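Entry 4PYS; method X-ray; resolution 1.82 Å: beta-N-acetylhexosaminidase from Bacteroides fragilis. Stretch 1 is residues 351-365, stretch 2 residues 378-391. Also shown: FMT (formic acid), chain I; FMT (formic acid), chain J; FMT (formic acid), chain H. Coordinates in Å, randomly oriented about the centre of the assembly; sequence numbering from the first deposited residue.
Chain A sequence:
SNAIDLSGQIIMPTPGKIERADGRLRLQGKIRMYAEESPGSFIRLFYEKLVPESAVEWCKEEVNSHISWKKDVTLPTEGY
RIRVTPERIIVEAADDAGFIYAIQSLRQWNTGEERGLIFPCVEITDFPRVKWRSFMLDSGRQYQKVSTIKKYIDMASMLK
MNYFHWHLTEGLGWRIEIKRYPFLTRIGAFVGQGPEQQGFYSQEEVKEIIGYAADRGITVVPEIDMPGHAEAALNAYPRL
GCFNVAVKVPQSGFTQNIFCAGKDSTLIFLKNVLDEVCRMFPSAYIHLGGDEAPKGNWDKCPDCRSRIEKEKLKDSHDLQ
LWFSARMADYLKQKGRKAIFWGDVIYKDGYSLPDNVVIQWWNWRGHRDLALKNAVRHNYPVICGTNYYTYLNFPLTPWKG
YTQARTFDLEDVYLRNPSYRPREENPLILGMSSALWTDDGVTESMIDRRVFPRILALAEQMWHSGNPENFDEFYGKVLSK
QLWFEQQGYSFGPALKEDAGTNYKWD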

# COMPACT_ATOMS: atom_id res chain seq x y z
N SER A 351 11.50 24.66 -7.11
CA SER A 351 11.47 23.39 -7.82
C SER A 351 11.98 22.22 -7.00
O SER A 351 13.01 22.30 -6.33
N LEU A 352 11.23 21.13 -7.06
CA LEU A 352 11.54 19.92 -6.32
C LEU A 352 12.56 19.08 -7.08
O LEU A 352 12.53 19.05 -8.31
N PRO A 353 13.46 18.40 -6.35
CA PRO A 353 14.54 17.60 -6.96
C PRO A 353 14.03 16.39 -7.74
O PRO A 353 12.85 16.04 -7.64
N ASP A 354 14.92 15.75 -8.50
CA ASP A 354 14.51 14.71 -9.46
C ASP A 354 14.20 13.34 -8.86
O ASP A 354 13.91 12.40 -9.60
N ASN A 355 14.26 13.21 -7.54
CA ASN A 355 13.84 11.96 -6.91
C ASN A 355 12.42 12.03 -6.34
O ASN A 355 12.00 11.14 -5.60
N VAL A 356 11.69 13.09 -6.69
CA VAL A 356 10.34 13.30 -6.18
C VAL A 356 9.28 12.53 -6.97
O VAL A 356 9.32 12.50 -8.20
N VAL A 357 8.35 11.90 -6.25
CA VAL A 357 7.20 11.22 -6.84
C VAL A 357 5.95 11.88 -6.25
O VAL A 357 5.94 12.25 -5.07
N ILE A 358 4.93 12.05 -7.08
CA ILE A 358 3.69 12.72 -6.66
C ILE A 358 2.53 11.74 -6.53
O ILE A 358 2.23 10.99 -7.46
N GLN A 359 1.86 11.74 -5.38
CA GLN A 359 0.69 10.89 -5.20
C GLN A 359 -0.56 11.73 -5.40
O GLN A 359 -0.88 12.60 -4.59
N TRP A 360 -1.23 11.49 -6.52
CA TRP A 360 -2.38 12.28 -6.97
C TRP A 360 -3.62 11.76 -6.26
O TRP A 360 -3.95 10.58 -6.37
N TRP A 361 -4.31 12.63 -5.51
CA TRP A 361 -5.39 12.13 -4.64
C TRP A 361 -6.71 12.92 -4.65
O TRP A 361 -7.78 12.32 -4.50
N ASN A 362 -6.66 14.24 -4.79
CA ASN A 362 -7.90 15.01 -4.60
C ASN A 362 -8.68 15.28 -5.89
O ASN A 362 -8.77 16.41 -6.34
N TRP A 363 -9.25 14.22 -6.46
CA TRP A 363 -10.12 14.34 -7.63
C TRP A 363 -11.34 15.19 -7.31
O TRP A 363 -11.70 16.10 -8.06
N ARG A 364 -11.98 14.89 -6.18
CA ARG A 364 -13.23 15.56 -5.81
C ARG A 364 -13.07 17.07 -5.73
O ARG A 364 -13.91 17.82 -6.22
N GLY A 365 -11.96 17.52 -5.15
CA GLY A 365 -11.72 18.94 -5.00
C GLY A 365 -11.01 19.60 -6.17
O GLY A 365 -11.28 20.77 -6.48
N ASN A 378 7.78 16.94 -14.97
CA ASN A 378 8.44 15.64 -15.15
C ASN A 378 8.54 14.80 -13.86
O ASN A 378 9.51 14.06 -13.68
N TYR A 379 7.55 14.91 -12.98
CA TYR A 379 7.50 14.09 -11.77
C TYR A 379 6.69 12.84 -12.04
O TYR A 379 5.58 12.92 -12.57
N PRO A 380 7.21 11.66 -11.66
CA PRO A 380 6.40 10.43 -11.72
C PRO A 380 5.19 10.54 -10.80
O PRO A 380 5.25 11.26 -9.80
N VAL A 381 4.12 9.81 -11.13
CA VAL A 381 2.84 9.94 -10.44
C VAL A 381 2.28 8.60 -10.02
O VAL A 381 2.31 7.64 -10.79
N ILE A 382 1.75 8.55 -8.80
CA ILE A 382 0.93 7.42 -8.35
C ILE A 382 -0.53 7.88 -8.35
O ILE A 382 -0.84 8.94 -7.78
N CYS A 383 -1.41 7.12 -9.00
CA CYS A 383 -2.81 7.51 -9.11
C CYS A 383 -3.60 6.96 -7.94
O CYS A 383 -3.89 5.76 -7.89
N GLY A 384 -3.96 7.83 -6.99
CA GLY A 384 -4.66 7.41 -5.80
C GLY A 384 -5.81 8.33 -5.45
O GLY A 384 -5.92 8.80 -4.32
N THR A 385 -6.68 8.57 -6.42
CA THR A 385 -7.73 9.58 -6.26
C THR A 385 -8.82 9.13 -5.30
O THR A 385 -9.20 7.95 -5.27
N ASN A 386 -9.32 10.08 -4.50
CA ASN A 386 -10.35 9.77 -3.52
C ASN A 386 -11.57 9.12 -4.15
O ASN A 386 -12.01 8.06 -3.68
N TYR A 387 -12.11 9.73 -5.20
CA TYR A 387 -12.96 8.98 -6.14
C TYR A 387 -12.00 8.22 -7.06
O TYR A 387 -11.27 8.88 -7.81
N TYR A 388 -11.95 6.89 -7.04
CA TYR A 388 -12.70 6.02 -6.13
C TYR A 388 -11.76 4.97 -5.54
O TYR A 388 -12.01 3.76 -5.62
N THR A 389 -10.67 5.44 -4.94
CA THR A 389 -9.73 4.54 -4.30
C THR A 389 -9.70 4.69 -2.79
O THR A 389 -8.99 3.94 -2.12
N TYR A 390 -10.46 5.66 -2.25
CA TYR A 390 -10.53 5.84 -0.80
C TYR A 390 -11.60 4.94 -0.19
O TYR A 390 -12.78 5.31 -0.12
N LEU A 391 -11.18 3.77 0.26
CA LEU A 391 -12.11 2.76 0.77
C LEU A 391 -12.73 3.14 2.10
O LEU A 391 -13.68 2.50 2.56

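Three residues anchor the packing: Tyr379, with 114 Å² covered by the other stretch, Trp360 with 90 Å², and Trp361 with 77 Å², a value Ile382 equals. Parallel pairing of Ile358, Gln359 and Trp360 with Val381, Ile382 and Cys383 fixes the frame.

Tyr379 (chi1 m) points toward stretch 1. Val356 CG1 lies over one face of its ring, 4.5 Å from Tyr379 CD1; Ile358 (m, m) brings CG1 to 3.7 Å from Tyr379 CB, and Leu352 CB sits 3.8 Å from Tyr379 CZ.

Trp360 (chi1 t, chi2 38°) leaves the sheet on the face shared with Ile358, Val381 and Cys383. Thr385 CG2 stands 3.5 Å from the centroid of its six-membered ring, 16° off the normal, a CH-pi contact, whereas Cys383 SG meets the ring edge, 3.8 Å from Trp360 CE3. Ile382, on the face it shares with Gln359, brings CD1 to 3.8 Å from Val357 CG1.

Trp361 (chi1 p) places CB 3.4 Å from Tyr390 OH and CZ3 3.7 Å from Asn386 ND2. Asn386 (chi1 p) is the polar centre: ND2 donates to Asn362 OD1 (3.2 Å) and to O1 of the chain H formic acid (2.7 Å), while OD1 accepts from Arg364 N (3.1 Å). Asn362 OD1 also caps its helix, accepting from Gly365 N at 2.8 Å. Arg364 CB covers one face of the Tyr387 ring, the chain J formic acid the opposite face.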

# COMPACT_ATOMS: atom_id res chain seq x y z
CB SER A 351 12.21 23.48 -9.15
OG SER A 351 11.85 22.39 -9.98
CB LEU A 352 10.25 19.13 -6.08
CG LEU A 352 9.25 19.91 -5.22
CD1 LEU A 352 7.87 19.28 -5.26
CD2 LEU A 352 9.76 19.98 -3.80
CB PRO A 353 15.37 17.16 -5.75
CG PRO A 353 14.44 17.27 -4.58
CD PRO A 353 13.52 18.40 -4.88
CB ASP A 354 15.52 14.58 -10.61
CG ASP A 354 16.90 14.13 -10.15
OD1 ASP A 354 17.06 13.77 -8.96
OD2 ASP A 354 17.84 14.13 -10.98
CB ASN A 355 14.81 11.56 -5.80
CG ASN A 355 14.81 12.54 -4.65
OD1 ASN A 355 14.72 13.76 -4.86
ND2 ASN A 355 14.92 12.03 -3.43
CB VAL A 356 10.00 14.81 -6.15
CG1 VAL A 356 8.51 15.04 -5.95
CG2 VAL A 356 10.80 15.51 -5.05
CB VAL A 357 7.22 9.71 -6.49
CG1 VAL A 357 5.96 9.00 -6.99
CG2 VAL A 357 8.48 9.06 -7.07
CB ILE A 358 3.30 13.82 -7.68
CG1 ILE A 358 4.39 14.90 -7.76
CG2 ILE A 358 1.95 14.43 -7.31
CD1 ILE A 358 4.67 15.60 -6.44
CB GLN A 359 0.68 10.21 -3.83
CG GLN A 359 -0.44 9.18 -3.69
CD GLN A 359 -0.14 8.13 -2.63
OE1 GLN A 359 0.78 8.27 -1.84
NE2 GLN A 359 -0.94 7.07 -2.62
CB TRP A 360 -2.50 12.11 -8.48
CG TRP A 360 -3.76 12.62 -9.13
CD1 TRP A 360 -4.46 13.75 -8.81
CD2 TRP A 360 -4.45 12.00 -10.21
NE1 TRP A 360 -5.56 13.87 -9.65
CE2 TRP A 360 -5.57 12.81 -10.51
CE3 TRP A 360 -4.24 10.84 -10.95
CZ2 TRP A 360 -6.48 12.48 -11.53
CZ3 TRP A 360 -5.14 10.51 -11.97
CH2 TRP A 360 -6.24 11.33 -12.24
CB TRP A 361 -4.90 12.01 -3.19
CG TRP A 361 -4.78 13.33 -2.49
CD1 TRP A 361 -3.68 14.14 -2.44
CD2 TRP A 361 -5.80 13.98 -1.71
NE1 TRP A 361 -3.95 15.26 -1.69
CE2 TRP A 361 -5.25 15.19 -1.22
CE3 TRP A 361 -7.12 13.66 -1.37
CZ2 TRP A 361 -5.98 16.08 -0.42
CZ3 TRP A 361 -7.84 14.55 -0.58
CH2 TRP A 361 -7.27 15.74 -0.11
CB ASN A 362 -7.64 16.31 -3.83
CG ASN A 362 -8.92 16.89 -3.25
OD1 ASN A 362 -10.01 16.39 -3.50
ND2 ASN A 362 -8.78 17.96 -2.46
CB TRP A 363 -10.57 12.96 -8.10
CG TRP A 363 -11.58 13.02 -9.20
CD1 TRP A 363 -12.95 12.99 -9.08
CD2 TRP A 363 -11.31 13.13 -10.61
NE1 TRP A 363 -13.53 13.08 -10.32
CE2 TRP A 363 -12.55 13.16 -11.27
CE3 TRP A 363 -10.14 13.21 -11.36
CZ2 TRP A 363 -12.65 13.27 -12.66
CZ3 TRP A 363 -10.24 13.30 -12.74
CH2 TRP A 363 -11.48 13.33 -13.38
CB ARG A 364 -13.78 14.99 -4.49
CG ARG A 364 -15.22 15.38 -4.22
CD ARG A 364 -15.81 14.59 -3.07
NE ARG A 364 -15.43 15.15 -1.78
CZ ARG A 364 -16.10 16.11 -1.16
NH1 ARG A 364 -17.18 16.64 -1.72
NH2 ARG A 364 -15.69 16.55 0.02
CB ASN A 378 9.84 15.85 -15.75
CG ASN A 378 10.32 14.65 -16.55
OD1 ASN A 378 9.62 14.16 -17.44
ND2 ASN A 378 11.54 14.19 -16.25
CB TYR A 379 6.80 14.83 -10.61
CG TYR A 379 7.39 16.17 -10.20
CD1 TYR A 379 8.76 16.40 -10.22
CD2 TYR A 379 6.56 17.20 -9.75
CE1 TYR A 379 9.29 17.63 -9.83
CE2 TYR A 379 7.08 18.42 -9.36
CZ TYR A 379 8.44 18.64 -9.40
OH TYR A 379 8.96 19.86 -9.01
CB PRO A 380 7.35 9.35 -11.19
CG PRO A 380 8.72 9.92 -11.36
CD PRO A 380 8.59 11.40 -11.20
CB VAL A 381 1.78 10.57 -11.39
CG1 VAL A 381 0.39 10.55 -10.76
CG2 VAL A 381 2.16 11.96 -11.76
CB ILE A 382 1.32 6.99 -6.92
CG1 ILE A 382 2.75 6.44 -6.92
CG2 ILE A 382 0.32 5.95 -6.37
CD1 ILE A 382 3.42 6.53 -5.55
CB CYS A 383 -3.42 7.02 -10.43
SG CYS A 383 -2.57 7.61 -11.90
CB THR A 385 -8.34 9.97 -7.62
OG1 THR A 385 -8.74 8.80 -8.33
CG2 THR A 385 -7.31 10.70 -8.45
CB ASN A 386 -10.70 10.98 -2.63
CG ASN A 386 -10.82 12.30 -3.39
OD1 ASN A 386 -11.00 12.35 -4.61
ND2 ASN A 386 -10.75 13.40 -2.63
CB TYR A 387 -13.74 9.95 -7.03
CG TYR A 387 -14.89 10.70 -6.39
CD1 TYR A 387 -15.19 10.56 -5.04
CD2 TYR A 387 -15.68 11.55 -7.16
CE1 TYR A 387 -16.25 11.27 -4.47
CE2 TYR A 387 -16.73 12.25 -6.60
CZ TYR A 387 -17.01 12.11 -5.26
OH TYR A 387 -18.07 12.81 -4.73
CB TYR A 388 -13.81 5.30 -6.90
CG TYR A 388 -14.88 6.25 -7.39
CD1 TYR A 388 -15.71 6.91 -6.49
CD2 TYR A 388 -15.09 6.46 -8.75
CE1 TYR A 388 -16.70 7.78 -6.93
CE2 TYR A 388 -16.09 7.32 -9.20
CZ TYR A 388 -16.89 7.97 -8.28
OH TYR A 388 -17.88 8.84 -8.70
CB THR A 389 -8.27 4.72 -4.83
OG1 THR A 389 -7.67 5.90 -4.27
CG2 THR A 389 -8.25 4.79 -6.37
CB TYR A 390 -10.78 7.30 -0.42
CG TYR A 390 -9.52 8.14 -0.42
CD1 TYR A 390 -8.39 7.74 -1.14
CD2 TYR A 390 -9.46 9.32 0.31
CE1 TYR A 390 -7.22 8.53 -1.13
CE2 TYR A 390 -8.31 10.10 0.32
CZ TYR A 390 -7.20 9.70 -0.39
OH TYR A 390 -6.06 10.50 -0.35
CB LEU A 391 -11.37 1.41 0.87
CG LEU A 391 -10.84 0.93 -0.48
CD1 LEU A 391 -9.79 -0.16 -0.28
CD2 LEU A 391 -11.99 0.42 -1.33
C FMT I . -3.94 16.00 -5.80
O1 FMT I . -4.89 16.50 -5.21
O2 FMT I . -3.07 15.34 -5.26
C FMT J . -20.06 9.50 -6.72
O1 FMT J . -19.42 10.48 -7.09
O2 FMT J . -20.69 9.45 -5.66
C FMT H . -11.01 12.90 1.00
O1 FMT H . -11.27 13.55 -0.01
O2 FMT H . -11.77 12.82 1.97